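Transcriptional regulator, SorC family (Enterococcus faecalis, PDB 2O0M) probably regulates transcription as a DNA-binding protein of the SorC family whose larger domain is thought to bind a carbohydrate effector. Local coordinates at residues K266-E271 and K282-I287. Sequence-based numbering, arbitrary orientation.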
ATOM      1  N   LYS A 266      10.232 -20.891   1.045  1.00 24.59           N
ATOM      2  CA  LYS A 266       8.885 -20.819   1.642  1.00 24.42           C
ATOM      3  C   LYS A 266       7.814 -20.436   0.608  1.00 23.68           C
ATOM      4  O   LYS A 266       6.654 -20.223   0.959  1.00 23.47           O
ATOM      5  CB  LYS A 266       8.847 -19.878   2.854  1.00 24.89           C
ATOM      6  CG  LYS A 266       9.880 -20.212   3.930  1.00 25.63           C
ATOM      7  CD  LYS A 266       9.364 -19.983   5.335  1.00 25.84           C
ATOM      8  CE  LYS A 266      10.503 -19.755   6.329  1.00 27.48           C
ATOM      9  NZ  LYS A 266      10.171 -20.272   7.690  1.00 27.79           N
ATOM     10  N   ASN A 267       8.208 -20.382  -0.663  1.00 22.47           N
ATOM     11  CA  ASN A 267       7.299 -20.157  -1.785  1.00 22.18           C
ATOM     12  C   ASN A 267       6.460 -18.895  -1.615  1.00 20.67           C
ATOM     13  O   ASN A 267       5.246 -18.897  -1.810  1.00 20.25           O
ATOM     14  CB  ASN A 267       6.415 -21.384  -2.009  1.00 22.30           C
ATOM     15  CG  ASN A 267       7.224 -22.619  -2.350  1.00 22.57           C
ATOM     16  OD1 ASN A 267       7.120 -23.645  -1.681  1.00 24.90           O
ATOM     17  ND2 ASN A 267       8.046 -22.519  -3.388  1.00 22.74           N
ATOM     18  N   ALA A 268       7.139 -17.821  -1.229  1.00 19.43           N
ATOM     19  CA  ALA A 268       6.502 -16.513  -1.085  1.00 17.62           C
ATOM     20  C   ALA A 268       5.997 -16.026  -2.433  1.00 16.87           C
ATOM     21  O   ALA A 268       6.706 -16.093  -3.438  1.00 16.04           O
ATOM     22  CB  ALA A 268       7.480 -15.509  -0.488  1.00 18.06           C
ATOM     23  N   VAL A 269       4.762 -15.529  -2.441  1.00 15.05           N
ATOM     24  CA  VAL A 269       4.088 -15.105  -3.666  1.00 14.71           C
ATOM     25  C   VAL A 269       3.790 -13.602  -3.645  1.00 13.82           C
ATOM     26  O   VAL A 269       4.006 -12.908  -4.638  1.00 13.38           O
ATOM     27  CB  VAL A 269       2.773 -15.907  -3.871  1.00 14.64           C
ATOM     28  CG1 VAL A 269       1.955 -15.377  -5.031  1.00 15.16           C
ATOM     29  CG2 VAL A 269       3.092 -17.383  -4.113  1.00 15.64           C
ATOM     30  N   ALA A 270       3.261 -13.120  -2.523  1.00 13.20           N
ATOM     31  CA  ALA A 270       2.869 -11.719  -2.383  1.00 12.10           C
ATOM     32  C   ALA A 270       3.594 -11.041  -1.230  1.00 10.85           C
ATOM     33  O   ALA A 270       4.027 -11.685  -0.283  1.00 10.38           O
ATOM     34  CB  ALA A 270       1.367 -11.617  -2.163  1.00 11.88           C
ATOM     35  N   GLU A 271       3.730  -9.728  -1.345  1.00  9.67           N
ATOM     36  CA  GLU A 271       4.206  -8.880  -0.264  1.00  9.60           C
ATOM     37  C   GLU A 271       3.200  -7.750  -0.029  1.00  8.90           C
ATOM     38  O   GLU A 271       2.558  -7.240  -0.963  1.00 10.22           O
ATOM     39  CB  GLU A 271       5.582  -8.292  -0.621  1.00  9.75           C
ATOM     40  CG  GLU A 271       6.230  -7.440   0.477  1.00 10.10           C
ATOM     41  CD  GLU A 271       5.724  -6.022   0.545  1.00  9.67           C
ATOM     42  OE1 GLU A 271       5.072  -5.558  -0.415  1.00 10.79           O
ATOM     43  OE2 GLU A 271       5.979  -5.355   1.573  1.00 11.02           O
ATOM     44  N   LYS A 282      -0.902 -17.557   3.756  1.00 21.77           N
ATOM     45  CA  LYS A 282      -0.162 -17.627   5.007  1.00 21.49           C
ATOM     46  C   LYS A 282       1.015 -16.652   4.991  1.00 20.46           C
ATOM     47  O   LYS A 282       1.720 -16.552   3.992  1.00 19.01           O
ATOM     48  CB  LYS A 282       0.369 -19.046   5.204  1.00 21.80           C
ATOM     49  CG  LYS A 282       1.204 -19.252   6.455  1.00 23.11           C
ATOM     50  CD  LYS A 282       1.876 -20.620   6.424  1.00 23.93           C
ATOM     51  CE  LYS A 282       2.879 -20.776   7.547  1.00 25.34           C
ATOM     52  NZ  LYS A 282       3.581 -22.091   7.481  1.00 26.76           N
ATOM     53  N   VAL A 283       1.232 -15.962   6.108  1.00 19.63           N
ATOM     54  CA  VAL A 283       2.430 -15.146   6.295  1.00 19.35           C
ATOM     55  C   VAL A 283       3.608 -16.090   6.516  1.00 19.08           C
ATOM     56  O   VAL A 283       3.659 -16.803   7.523  1.00 18.98           O
ATOM     57  CB  VAL A 283       2.289 -14.180   7.492  1.00 19.15           C
ATOM     58  CG1 VAL A 283       3.595 -13.432   7.772  1.00 19.10           C
ATOM     59  CG2 VAL A 283       1.159 -13.191   7.242  1.00 18.87           C
ATOM     60  N   VAL A 284       4.531 -16.108   5.558  1.00 18.43           N
ATOM     61  CA  VAL A 284       5.729 -16.970   5.637  1.00 18.38           C
ATOM     62  C   VAL A 284       6.952 -16.233   6.203  1.00 18.20           C
ATOM     63  O   VAL A 284       7.917 -16.867   6.658  1.00 18.64           O
ATOM     64  CB  VAL A 284       6.083 -17.581   4.260  1.00 18.30           C
ATOM     65  CG1 VAL A 284       4.941 -18.448   3.751  1.00 18.64           C
ATOM     66  CG2 VAL A 284       6.425 -16.507   3.239  1.00 18.49           C
ATOM     67  N   TYR A 285       6.905 -14.899   6.177  1.00 17.20           N
ATOM     68  CA  TYR A 285       7.973 -14.064   6.738  1.00 16.88           C
ATOM     69  C   TYR A 285       7.507 -12.620   6.925  1.00 16.41           C
ATOM     70  O   TYR A 285       6.627 -12.144   6.204  1.00 15.51           O
ATOM     71  CB  TYR A 285       9.191 -14.086   5.816  1.00 16.49           C
ATOM     72  CG  TYR A 285      10.436 -13.440   6.383  1.00 16.17           C
ATOM     73  CD1 TYR A 285      11.104 -14.004   7.471  1.00 16.54           C
ATOM     74  CD2 TYR A 285      10.973 -12.290   5.814  1.00 15.05           C
ATOM     75  CE1 TYR A 285      12.247 -13.429   7.989  1.00 16.33           C
ATOM     76  CE2 TYR A 285      12.124 -11.703   6.327  1.00 15.65           C
ATOM     77  CZ  TYR A 285      12.758 -12.282   7.418  1.00 15.28           C
ATOM     78  OH  TYR A 285      13.905 -11.731   7.942  1.00 16.39           O
ATOM     79  N   LYS A 286       8.103 -11.939   7.901  1.00 16.52           N
ATOM     80  CA  LYS A 286       7.912 -10.497   8.073  1.00 16.96           C
ATOM     81  C   LYS A 286       9.220  -9.816   8.472  1.00 16.21           C
ATOM     82  O   LYS A 286      10.035 -10.374   9.218  1.00 15.81           O
ATOM     83  CB  LYS A 286       6.812 -10.202   9.093  1.00 17.31           C
ATOM     84  CG  LYS A 286       7.136 -10.635  10.511  1.00 19.45           C
ATOM     85  CD  LYS A 286       5.906 -10.568  11.400  1.00 20.13           C
ATOM     86  CE  LYS A 286       6.240 -10.992  12.828  1.00 22.31           C
ATOM     87  NZ  LYS A 286       5.095 -10.709  13.745  1.00 24.80           N
ATOM     88  N   ILE A 287       9.432  -8.618   7.949  1.00 15.29           N
ATOM     89  CA  ILE A 287      10.620  -7.835   8.297  1.00 15.70           C
ATOM     90  C   ILE A 287      10.377  -7.143   9.638  1.00 15.63           C
ATOM     91  O   ILE A 287       9.226  -7.048  10.088  1.00 15.07           O
ATOM     92  CB  ILE A 287      10.985  -6.802   7.201  1.00 15.39           C
ATOM     93  CG1 ILE A 287       9.864  -5.764   7.017  1.00 15.92           C
ATOM     94  CG2 ILE A 287      11.292  -7.522   5.878  1.00 16.17           C
ATOM     95  CD1 ILE A 287      10.242  -4.622   6.130  1.00 16.35           C
TER
HETATM   96  O   HOH W   1       8.555 -18.346   8.741  1.00 82.88           O
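Val-284 meets the turn after helix 257-265 through its isopropyl group, whose two methyls touch different parts of that turn. Val-284 CG2 lies 4.0 Å from Ala-268 CB, and its CG1 rests 3.7 Å from the backbone O of Lys-266. Between them the branch point itself packs on the lysine, with Val-284 CB 3.9 Å from Lys-266 CB. With chi1 at -61°, CG1 of the valine is anti to the carbonyl carbon, which leaves CG2 between the backbone N and the carbonyl carbon, turned to the alanine methyl.

The polar part of the contact passes through a single water. Lys-266 sends CG away from its carbonyl carbon (chi1 -54°), and its aliphatic chain, bent at chi2 and chi4, runs past the valine carbonyl with CD 3.7 Å from Val-284 O. Lys-266 NZ donates to the water at 2.7 Å, and the water donates in turn to Val-284 O at 2.6 Å.

The turn is a Schellman motif: Asn-267, with positive phi, ends the helix, and the amides of Ala-268 and Asn-267 bond back to Leu-263 O and Lys-264 O. On the other side of the contact, strand 283-286 pairs with strand 275-277, Val-284 bonding to the backbone of Phe-276. The contact thus joins a helix C-terminus to the last strand of an antiparallel meander at the surface of the putative sugar-binding domain. The direct contacts are van der Waals, methyl on methyl and carbon against carbonyl oxygen, while the water links the lysine's ammonium to the strand carbonyl without the two touching.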